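Local coordinates for putative glucarate dehydratase (Pseudomonas fluorescens, PDB 4IT1), which probably catalyses the magnesium-dependent dehydration of D-glucarate to 5-dehydro-4-deoxy-D-glucarate, as a member of the mandelate racemase/muconate lactonizing enzyme family, at residues L288-N291 with M292-D296; I242-N245 with G246-L250; F297-F300 with R301-V304; G116-A120 with P121-A125. All blocks are in the same frame, centred on the assembly; numbering follows the deposited sequence.

Interaction 1 (L288-N291 with M292-D296); sequences LATN and MVVTD. With MG (magnesium ion), chain E.
T290, the last residue of strand 288-290, ties the chain that follows back on itself through its hydroxyl. Its OG1 lies opposite the backbone N about the first torsion (chi1 -167°), which turns it to the M292 and V293 amides: OG1 accepts from M292 N at 2.9 Å and from V293 N at 2.9 Å, both nearly straight, in an ST turn. The same oxygen is hydrogen-bonded to D269. The methyl branch goes the other way, T290 CG2 packing on V294 CB at 3.7 Å, the two side chains crossing at about a right angle.

N291 comes next and faces the active site. Its OD1 binds magnesium at 2.2 Å. N291 ND2 donates to the oxygen of water 1 at 2.7 Å, and that water is itself a metal ligand; the amide thus holds the ion directly with one end and through water with the other. Its backbone O meets the T295 methyl, CG2, at 3.4 Å, and D243 and E268 complete the protein's share of the metal shell.

The chemistry is consistent with an indirect, second-shell role for T290: its hydroxyl, shared between two amides and D269, which also takes N291 N, would help set the backbone from which the ligand N291 projects.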
loop_
_atom_site.group_PDB
_atom_site.type_symbol
_atom_site.label_atom_id
_atom_site.label_comp_id
_atom_site.label_asym_id
_atom_site.label_seq_id
_atom_site.Cartn_x
_atom_site.Cartn_y
_atom_site.Cartn_z
ATOM N N LEU A 288 -7.552 22.783 -3.150
ATOM C CA LEU A 288 -6.161 23.026 -2.775
ATOM C C LEU A 288 -5.319 21.771 -2.884
ATOM O O LEU A 288 -5.697 20.698 -2.397
ATOM C CB LEU A 288 -6.061 23.648 -1.385
ATOM C CG LEU A 288 -6.897 24.912 -1.158
ATOM C CD1 LEU A 288 -6.710 25.418 0.261
ATOM C CD2 LEU A 288 -6.566 26.002 -2.170
ATOM N N ALA A 289 -4.182 21.922 -3.550
ATOM C CA ALA A 289 -3.210 20.855 -3.716
ATOM C C ALA A 289 -1.975 21.211 -2.901
ATOM O O ALA A 289 -1.757 22.387 -2.585
ATOM C CB ALA A 289 -2.837 20.710 -5.184
ATOM N N THR A 290 -1.164 20.205 -2.572
ATOM C CA THR A 290 0.061 20.450 -1.820
ATOM C C THR A 290 1.194 19.495 -2.167
ATOM O O THR A 290 0.973 18.334 -2.487
ATOM C CB THR A 290 -0.176 20.360 -0.288
ATOM O OG1 THR A 290 0.965 20.889 0.408
ATOM C CG2 THR A 290 -0.394 18.924 0.155
ATOM N N ASN A 291 2.415 20.002 -2.095
ATOM C CA ASN A 291 3.556 19.139 -1.817
ATOM C C ASN A 291 4.471 19.764 -0.751
ATOM O O ASN A 291 5.696 19.630 -0.785
ATOM C CB ASN A 291 4.272 18.667 -3.097
ATOM C CG ASN A 291 4.857 19.793 -3.928
ATOM O OD1 ASN A 291 4.766 20.978 -3.599
ATOM N ND2 ASN A 291 5.481 19.412 -5.035
ATOM N N MET A 292 3.835 20.443 0.200
ATOM C CA MET A 292 4.533 21.143 1.283
ATOM C C MET A 292 3.993 20.748 2.643
ATOM O O MET A 292 4.771 20.448 3.546
ATOM C CB MET A 292 4.452 22.658 1.109
ATOM C CG MET A 292 5.442 23.194 0.081
ATOM S SD MET A 292 5.261 24.952 -0.256
ATOM C CE MET A 292 6.141 25.669 1.140
ATOM N N VAL A 293 2.667 20.735 2.785
ATOM C CA VAL A 293 2.059 20.405 4.069
ATOM C C VAL A 293 1.699 18.924 4.220
ATOM O O VAL A 293 1.392 18.464 5.318
ATOM C CB VAL A 293 0.880 21.326 4.414
ATOM C CG1 VAL A 293 1.353 22.768 4.456
ATOM C CG2 VAL A 293 -0.266 21.153 3.418
ATOM N N VAL A 294 1.738 18.176 3.122
ATOM C CA VAL A 294 1.570 16.727 3.187
ATOM C C VAL A 294 2.696 16.112 2.371
ATOM O O VAL A 294 2.592 15.981 1.146
ATOM C CB VAL A 294 0.175 16.259 2.682
ATOM C CG1 VAL A 294 0.078 14.742 2.673
ATOM C CG2 VAL A 294 -0.935 16.826 3.546
ATOM N N THR A 295 3.780 15.765 3.062
ATOM C CA THR A 295 4.984 15.242 2.425
ATOM C C THR A 295 5.396 13.905 3.022
ATOM O O THR A 295 6.376 13.312 2.571
ATOM C CB THR A 295 6.178 16.219 2.529
ATOM O OG1 THR A 295 6.545 16.391 3.910
ATOM C CG2 THR A 295 5.837 17.566 1.918
ATOM N N ASP A 296 4.660 13.437 4.033
ATOM C CA ASP A 296 4.900 12.111 4.621
ATOM C C ASP A 296 3.630 11.593 5.283
ATOM O O ASP A 296 2.628 12.306 5.359
ATOM C CB ASP A 296 6.097 12.113 5.603
ATOM C CG ASP A 296 5.800 12.841 6.926
ATOM O OD1 ASP A 296 4.696 12.699 7.499
ATOM O OD2 ASP A 296 6.699 13.542 7.413
HETATM MG MG MG E . 5.159 22.635 -4.968
HETATM O O HOH W 1 6.230 21.630 -6.466
HETATM O O HOH W 2 4.264 23.786 -3.373
HETATM O O HOH W 3 6.954 23.030 -4.073
#

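Interaction 2 (I242-N245 with G246-L250); sequences IDPN and GNWSL. With MG (magnesium ion), chain E.
The turn P244-N247 and the W248 indole that folds back over P244 make a local, buried contact at the C-terminal end of strand 240-243, where the barrel domain of this enolase-superfamily protein carries its metal site. The turn is of type I', closed by N247 N donating to P244 O at 2.9 Å; the bond is bent, with the donor standing well above the carbonyl plane. N245 and G246 both have positive phi at its corners, and a beta carbon on G246 would run into N245 O.

Beyond the turn the tryptophan returns to the proline. P244 CG sits 3.9 Å from the centroid of the six-membered ring of W248, only 3° off the ring normal, a CH-pi contact squarely over one face. I242 adds its CD1, which reaches W248 CH2 at 3.7 Å with the two side chains at about a right angle.

On the metal side D243, its CG trans to the backbone N (chi1 -172°), reaches out to the ion and divides its carboxylate. OD2 binds magnesium at 2.0 Å, whereas OD1 takes N245 N at 2.9 Å from above the carboxylate plane, an Asx turn, and also accepts from water 2 at 2.6 Å. N245 ND2 donates to water 3 at 2.7 Å, so both residues also bond to waters of the metal shell and are likely to help orient them.

Around this core, I242 packs on I228 and W248 on P221 and E224, all of helix 221-234, while S253 and M256 of helix 250-260 also border the indole; the backbone of strand 240-243 pairs with L214 and E268 of the strands flanking it.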
loop_
_atom_site.group_PDB
_atom_site.type_symbol
_atom_site.label_atom_id
_atom_site.label_comp_id
_atom_site.label_asym_id
_atom_site.label_seq_id
_atom_site.Cartn_x
_atom_site.Cartn_y
_atom_site.Cartn_z
ATOM N N ILE A 242 -1.373 26.843 -10.405
ATOM C CA ILE A 242 -0.233 27.616 -9.874
ATOM C C ILE A 242 0.313 27.060 -8.569
ATOM O O ILE A 242 -0.427 26.476 -7.780
ATOM C CB ILE A 242 -0.565 29.104 -9.640
ATOM C CG1 ILE A 242 -1.866 29.254 -8.842
ATOM C CG2 ILE A 242 -0.611 29.853 -10.958
ATOM C CD1 ILE A 242 -2.069 30.623 -8.236
ATOM N N ASP A 243 1.611 27.267 -8.353
ATOM C CA ASP A 243 2.281 26.896 -7.108
ATOM C C ASP A 243 2.992 28.112 -6.513
ATOM O O ASP A 243 4.157 28.364 -6.832
ATOM C CB ASP A 243 3.297 25.771 -7.359
ATOM C CG ASP A 243 3.897 25.212 -6.069
ATOM O OD1 ASP A 243 3.614 25.759 -4.981
ATOM O OD2 ASP A 243 4.647 24.210 -6.138
ATOM N N PRO A 244 2.298 28.884 -5.656
ATOM C CA PRO A 244 2.982 30.016 -5.016
ATOM C C PRO A 244 3.897 29.621 -3.845
ATOM O O PRO A 244 4.396 30.498 -3.147
ATOM C CB PRO A 244 1.826 30.905 -4.521
ATOM C CG PRO A 244 0.581 30.362 -5.160
ATOM C CD PRO A 244 0.849 28.907 -5.394
ATOM N N ASN A 245 4.117 28.323 -3.635
ATOM C CA ASN A 245 4.999 27.826 -2.565
ATOM C C ASN A 245 4.760 28.492 -1.201
ATOM O O ASN A 245 5.701 28.885 -0.515
ATOM C CB ASN A 245 6.474 27.953 -2.967
ATOM C CG ASN A 245 6.945 26.818 -3.844
ATOM O OD1 ASN A 245 7.410 27.044 -4.955
ATOM N ND2 ASN A 245 6.844 25.589 -3.345
ATOM N N GLY A 246 3.490 28.626 -0.836
ATOM C CA GLY A 246 3.086 29.199 0.438
ATOM C C GLY A 246 3.490 30.641 0.639
ATOM O O GLY A 246 3.586 31.100 1.776
ATOM N N ASN A 247 3.717 31.370 -0.451
ATOM C CA ASN A 247 4.209 32.740 -0.316
ATOM C C ASN A 247 3.134 33.801 -0.252
ATOM O O ASN A 247 3.439 34.998 -0.294
ATOM C CB ASN A 247 5.250 33.070 -1.388
ATOM C CG ASN A 247 6.369 33.946 -0.859
ATOM O OD1 ASN A 247 6.570 34.068 0.359
ATOM N ND2 ASN A 247 7.110 34.558 -1.768
ATOM N N TRP A 248 1.877 33.374 -0.145
ATOM C CA TRP A 248 0.769 34.315 0.060
ATOM C C TRP A 248 0.136 34.165 1.433
ATOM O O TRP A 248 -0.181 33.056 1.864
ATOM C CB TRP A 248 -0.338 34.143 -0.996
ATOM C CG TRP A 248 0.075 34.375 -2.421
ATOM C CD1 TRP A 248 1.215 34.988 -2.864
ATOM C CD2 TRP A 248 -0.674 34.028 -3.591
ATOM N NE1 TRP A 248 1.230 35.022 -4.234
ATOM C CE2 TRP A 248 0.081 34.444 -4.707
ATOM C CE3 TRP A 248 -1.912 33.398 -3.803
ATOM C CZ2 TRP A 248 -0.355 34.244 -6.025
ATOM C CZ3 TRP A 248 -2.345 33.203 -5.109
ATOM C CH2 TRP A 248 -1.568 33.628 -6.203
ATOM N N SER A 249 -0.068 35.285 2.114
ATOM C CA SER A 249 -0.872 35.271 3.320
ATOM C C SER A 249 -2.284 34.782 2.964
ATOM O O SER A 249 -2.676 34.750 1.792
ATOM C CB SER A 249 -0.937 36.665 3.934
ATOM O OG SER A 249 -1.546 37.581 3.038
ATOM N N LEU A 250 -3.027 34.387 3.986
ATOM C CA LEU A 250 -4.421 34.026 3.835
ATOM C C LEU A 250 -5.225 35.125 3.104
ATOM O O LEU A 250 -5.951 34.824 2.149
ATOM C CB LEU A 250 -5.008 33.719 5.213
ATOM C CG LEU A 250 -6.453 33.262 5.367
ATOM C CD1 LEU A 250 -6.716 31.978 4.592
ATOM C CD2 LEU A 250 -6.745 33.101 6.852
HETATM MG MG MG E . 5.159 22.635 -4.968
HETATM O O HOH W 2 4.264 23.786 -3.373
HETATM O O HOH W 3 6.954 23.030 -4.073
HETATM O O HOH W 1 6.230 21.630 -6.466
#

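Interaction 3 (F297-F300 with R301-V304); sequences FDEF and RRSV
D298 and R301 lie side by side, one turn apart on helix 297-306, and join in a salt bridge. R301 NH1 donates to D298 OD1 at 2.9 Å along an almost straight line (170°), reaching the anti lone pair of the oxygen; the carboxylate oxygen lies in the guanidinium plane, although the two flat groups are turned 58° apart. A bend at chi3 (66°) brings the arginine head back over the D298 carbonyl, whose O lies above one face. NH1 has a second acceptor, T334 O of the second subunit. A leucine in place of R301 would probably leave D298 OD1 without its charged mate and T334 O across the subunit interface without this donor.

The backbone acceptors are served by the usual helical ladder: F297 O takes R301 N at 3.2 Å, D298 O takes R302 N at 3.1 Å, E299 O takes S303 N at 2.8 Å and F300 O takes V304 N at 2.9 Å. E299 spends OE2 on T295 N in the preceding loop, and E299 N is bonded to D296 OD1 at the N-cap. Among apolar groups, V304 CG2 rests over one face of the F300 ring, 3.7 Å from CE1.

The helix links strand 288-290 to strand 311-314 in a beta-alpha-beta crossover. F300 is wedged against L328, M331 and C332 of helix 322-334, while R302 and S303 lean on L274 of helix 274-284.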
loop_
_atom_site.group_PDB
_atom_site.type_symbol
_atom_site.label_atom_id
_atom_site.label_comp_id
_atom_site.label_asym_id
_atom_site.label_seq_id
_atom_site.Cartn_x
_atom_site.Cartn_y
_atom_site.Cartn_z
ATOM N N PHE A 297 3.674 10.357 5.767
ATOM C CA PHE A 297 2.469 9.698 6.251
ATOM C C PHE A 297 1.848 10.314 7.509
ATOM O O PHE A 297 0.626 10.300 7.670
ATOM C CB PHE A 297 2.687 8.189 6.380
ATOM C CG PHE A 297 2.794 7.491 5.052
ATOM C CD1 PHE A 297 1.646 7.118 4.351
ATOM C CD2 PHE A 297 4.039 7.226 4.484
ATOM C CE1 PHE A 297 1.740 6.488 3.116
ATOM C CE2 PHE A 297 4.137 6.587 3.253
ATOM C CZ PHE A 297 2.987 6.218 2.567
ATOM N N ASP A 298 2.682 10.876 8.381
ATOM C CA ASP A 298 2.184 11.545 9.585
ATOM C C ASP A 298 1.480 12.845 9.231
ATOM O O ASP A 298 0.427 13.155 9.777
ATOM C CB ASP A 298 3.325 11.807 10.572
ATOM C CG ASP A 298 4.034 10.537 10.989
ATOM O OD1 ASP A 298 3.352 9.575 11.407
ATOM O OD2 ASP A 298 5.277 10.496 10.896
ATOM N N GLU A 299 2.059 13.593 8.302
ATOM C CA GLU A 299 1.430 14.808 7.792
ATOM C C GLU A 299 0.082 14.505 7.127
ATOM O O GLU A 299 -0.869 15.291 7.256
ATOM C CB GLU A 299 2.380 15.539 6.839
ATOM C CG GLU A 299 3.616 16.102 7.543
ATOM C CD GLU A 299 4.618 16.751 6.593
ATOM O OE1 GLU A 299 5.714 17.141 7.059
ATOM O OE2 GLU A 299 4.326 16.872 5.381
ATOM N N PHE A 300 0.003 13.362 6.438
ATOM C CA PHE A 300 -1.237 12.918 5.792
ATOM C C PHE A 300 -2.344 12.771 6.841
ATOM O O PHE A 300 -3.438 13.302 6.657
ATOM C CB PHE A 300 -1.014 11.604 5.026
ATOM C CG PHE A 300 -2.259 11.048 4.360
ATOM C CD1 PHE A 300 -3.187 10.292 5.084
ATOM C CD2 PHE A 300 -2.490 11.255 3.000
ATOM C CE1 PHE A 300 -4.322 9.781 4.472
ATOM C CE2 PHE A 300 -3.621 10.740 2.379
ATOM C CZ PHE A 300 -4.538 10.003 3.115
ATOM N N ARG A 301 -2.032 12.074 7.939
ATOM C CA ARG A 301 -2.946 11.865 9.068
ATOM C C ARG A 301 -3.438 13.186 9.658
ATOM O O ARG A 301 -4.631 13.351 9.928
ATOM C CB ARG A 301 -2.255 11.015 10.166
ATOM C CG ARG A 301 -3.093 10.727 11.419
ATOM C CD ARG A 301 -2.339 9.963 12.513
ATOM N NE ARG A 301 -1.244 10.769 13.067
ATOM C CZ ARG A 301 0.058 10.586 12.823
ATOM N NH1 ARG A 301 0.483 9.598 12.037
ATOM N NH2 ARG A 301 0.953 11.397 13.377
ATOM N N ARG A 302 -2.517 14.116 9.879
ATOM C CA ARG A 302 -2.880 15.404 10.465
ATOM C C ARG A 302 -3.691 16.238 9.466
ATOM O O ARG A 302 -4.586 16.979 9.860
ATOM C CB ARG A 302 -1.641 16.164 10.967
ATOM C CG ARG A 302 -0.933 15.486 12.146
ATOM C CD ARG A 302 0.069 16.400 12.852
ATOM N NE ARG A 302 1.261 16.691 12.050
ATOM C CZ ARG A 302 2.367 15.941 11.996
ATOM N NH1 ARG A 302 2.479 14.818 12.703
ATOM N NH2 ARG A 302 3.379 16.327 11.231
ATOM N N SER A 303 -3.394 16.101 8.177
ATOM C CA SER A 303 -4.151 16.836 7.155
ATOM C C SER A 303 -5.587 16.354 7.101
ATOM O O SER A 303 -6.519 17.151 7.036
ATOM C CB SER A 303 -3.527 16.683 5.772
ATOM O OG SER A 303 -4.187 17.525 4.848
ATOM N N VAL A 304 -5.745 15.037 7.137
ATOM C CA VAL A 304 -7.047 14.404 7.023
ATOM C C VAL A 304 -7.941 14.768 8.204
ATOM O O VAL A 304 -9.159 14.829 8.064
ATOM C CB VAL A 304 -6.884 12.873 6.865
ATOM C CG1 VAL A 304 -8.062 12.115 7.463
ATOM C CG2 VAL A 304 -6.675 12.521 5.399
#

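Interaction 4 (G116-A120 with P121-A125); sequences GAELA and PGSHA
P121 follows A120 at the start of a type II beta turn, A120-S123, which two bonds from S123 to A120 close, in the loop between helices 95-107 and 128-148 of the N-terminal domain. The proline side chain lies about 3 Å, at nearest atoms, from a bound tartrate, probably a crystallisation component that marks the active-site pocket. G122 takes the positive-phi corner that a type II turn needs, and its O is bonded to N131 at the head of the next helix.

S123 closes the turn twice. Its N donates to A120 O at 3.0 Å, and its OG, held between backbone N and carbonyl carbon (chi1 61°), donates to the same oxygen at 2.7 Å, in the carbonyl plane and on a lone pair. One carbonyl is thus gripped by two donors of one residue, with E118 CB packed 3.5 Å from the S123 OG.

H124 continues the chain past the E118 carboxylate, its CA coming 3.5 Å from OE1. E118 itself centres an inverse gamma turn and runs extended alongside this strip. With an alanine at E118, the hydroxyl of S113, hydrogen-bonded to OE2, would probably lose that partner, and the H124-A125 backbone would be less firmly held.

Last comes A125, whose N reaches E118 OE2 at 3.1 Å, a weak bond with an N-H...O angle of 126°.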
loop_
_atom_site.group_PDB
_atom_site.type_symbol
_atom_site.label_atom_id
_atom_site.label_comp_id
_atom_site.label_asym_id
_atom_site.label_seq_id
_atom_site.Cartn_x
_atom_site.Cartn_y
_atom_site.Cartn_z
ATOM N N GLY A 116 15.629 25.886 9.424
ATOM C CA GLY A 116 15.156 27.070 8.718
ATOM C C GLY A 116 15.497 27.039 7.242
ATOM O O GLY A 116 14.803 27.650 6.433
ATOM N N ALA A 117 16.560 26.313 6.895
ATOM C CA ALA A 117 17.066 26.259 5.516
ATOM C C ALA A 117 16.592 25.040 4.705
ATOM O O ALA A 117 17.060 24.807 3.582
ATOM C CB ALA A 117 18.583 26.322 5.525
ATOM N N GLU A 118 15.678 24.263 5.279
ATOM C CA GLU A 118 15.125 23.102 4.597
ATOM C C GLU A 118 13.918 23.523 3.751
ATOM O O GLU A 118 12.768 23.367 4.168
ATOM C CB GLU A 118 14.742 22.034 5.610
ATOM C CG GLU A 118 15.919 21.440 6.371
ATOM C CD GLU A 118 15.490 20.531 7.518
ATOM O OE1 GLU A 118 14.302 20.582 7.920
ATOM O OE2 GLU A 118 16.345 19.769 8.024
ATOM N N LEU A 119 14.197 24.047 2.558
ATOM C CA LEU A 119 13.186 24.727 1.750
ATOM C C LEU A 119 12.825 24.006 0.450
ATOM O O LEU A 119 11.773 24.272 -0.143
ATOM C CB LEU A 119 13.646 26.155 1.445
ATOM C CG LEU A 119 13.854 27.051 2.674
ATOM C CD1 LEU A 119 14.757 28.227 2.345
ATOM C CD2 LEU A 119 12.516 27.530 3.224
ATOM N N ALA A 120 13.697 23.103 0.013
ATOM C CA ALA A 120 13.509 22.384 -1.241
ATOM C C ALA A 120 12.847 21.022 -0.998
ATOM O O ALA A 120 12.989 20.452 0.085
ATOM C CB ALA A 120 14.849 22.217 -1.954
ATOM N N PRO A 121 12.106 20.505 -2.001
ATOM C CA PRO A 121 11.521 19.167 -1.931
ATOM C C PRO A 121 12.494 18.125 -1.377
ATOM O O PRO A 121 13.602 17.984 -1.889
ATOM C CB PRO A 121 11.200 18.860 -3.399
ATOM C CG PRO A 121 10.941 20.196 -4.012
ATOM C CD PRO A 121 11.593 21.256 -3.162
ATOM N N GLY A 122 12.083 17.427 -0.322
ATOM C CA GLY A 122 12.880 16.343 0.268
ATOM C C GLY A 122 14.002 16.752 1.240
ATOM O O GLY A 122 14.697 15.886 1.767
ATOM N N SER A 123 14.168 18.049 1.496
ATOM C CA SER A 123 15.298 18.515 2.311
ATOM C C SER A 123 15.169 18.300 3.831
ATOM O O SER A 123 16.165 18.399 4.550
ATOM C CB SER A 123 15.585 19.987 2.025
ATOM O OG SER A 123 14.466 20.791 2.358
ATOM N N HIS A 124 13.963 18.010 4.314
ATOM C CA HIS A 124 13.708 17.922 5.762
ATOM C C HIS A 124 14.475 16.761 6.384
ATOM O O HIS A 124 14.599 15.702 5.772
ATOM C CB HIS A 124 12.209 17.778 6.048
ATOM C CG HIS A 124 11.340 18.592 5.139
ATOM N ND1 HIS A 124 10.941 19.875 5.440
ATOM C CD2 HIS A 124 10.808 18.310 3.926
ATOM C CE1 HIS A 124 10.194 20.346 4.458
ATOM N NE2 HIS A 124 10.097 19.415 3.527
ATOM N N ALA A 125 14.986 16.963 7.596
ATOM C CA ALA A 125 15.775 15.932 8.289
ATOM C C ALA A 125 15.006 14.640 8.495
ATOM O O ALA A 125 15.583 13.557 8.454
ATOM C CB ALA A 125 16.281 16.448 9.634
#

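From the N terminus the four contacts come in series, interaction 4 first, then 2, 1 and 3; each closes a short loop or helical turn of its own, and none nests in or crosses another. Interaction 4 belongs to the N-terminal domain and comes within about 5 Å (nearest atoms) of interaction 1 and about 6 Å of interaction 2, touching neither. Interactions 2 and 1 follow two strands of one barrel sheet and share the magnesium ion with its three waters; M292 SD also packs on N245 ND2. Interaction 3 continues directly from interaction 1, where V294 lies against F300 and S303, tying the metal-bearing loop to one of the barrel's outer helices, 297-306, and to the subunit interface.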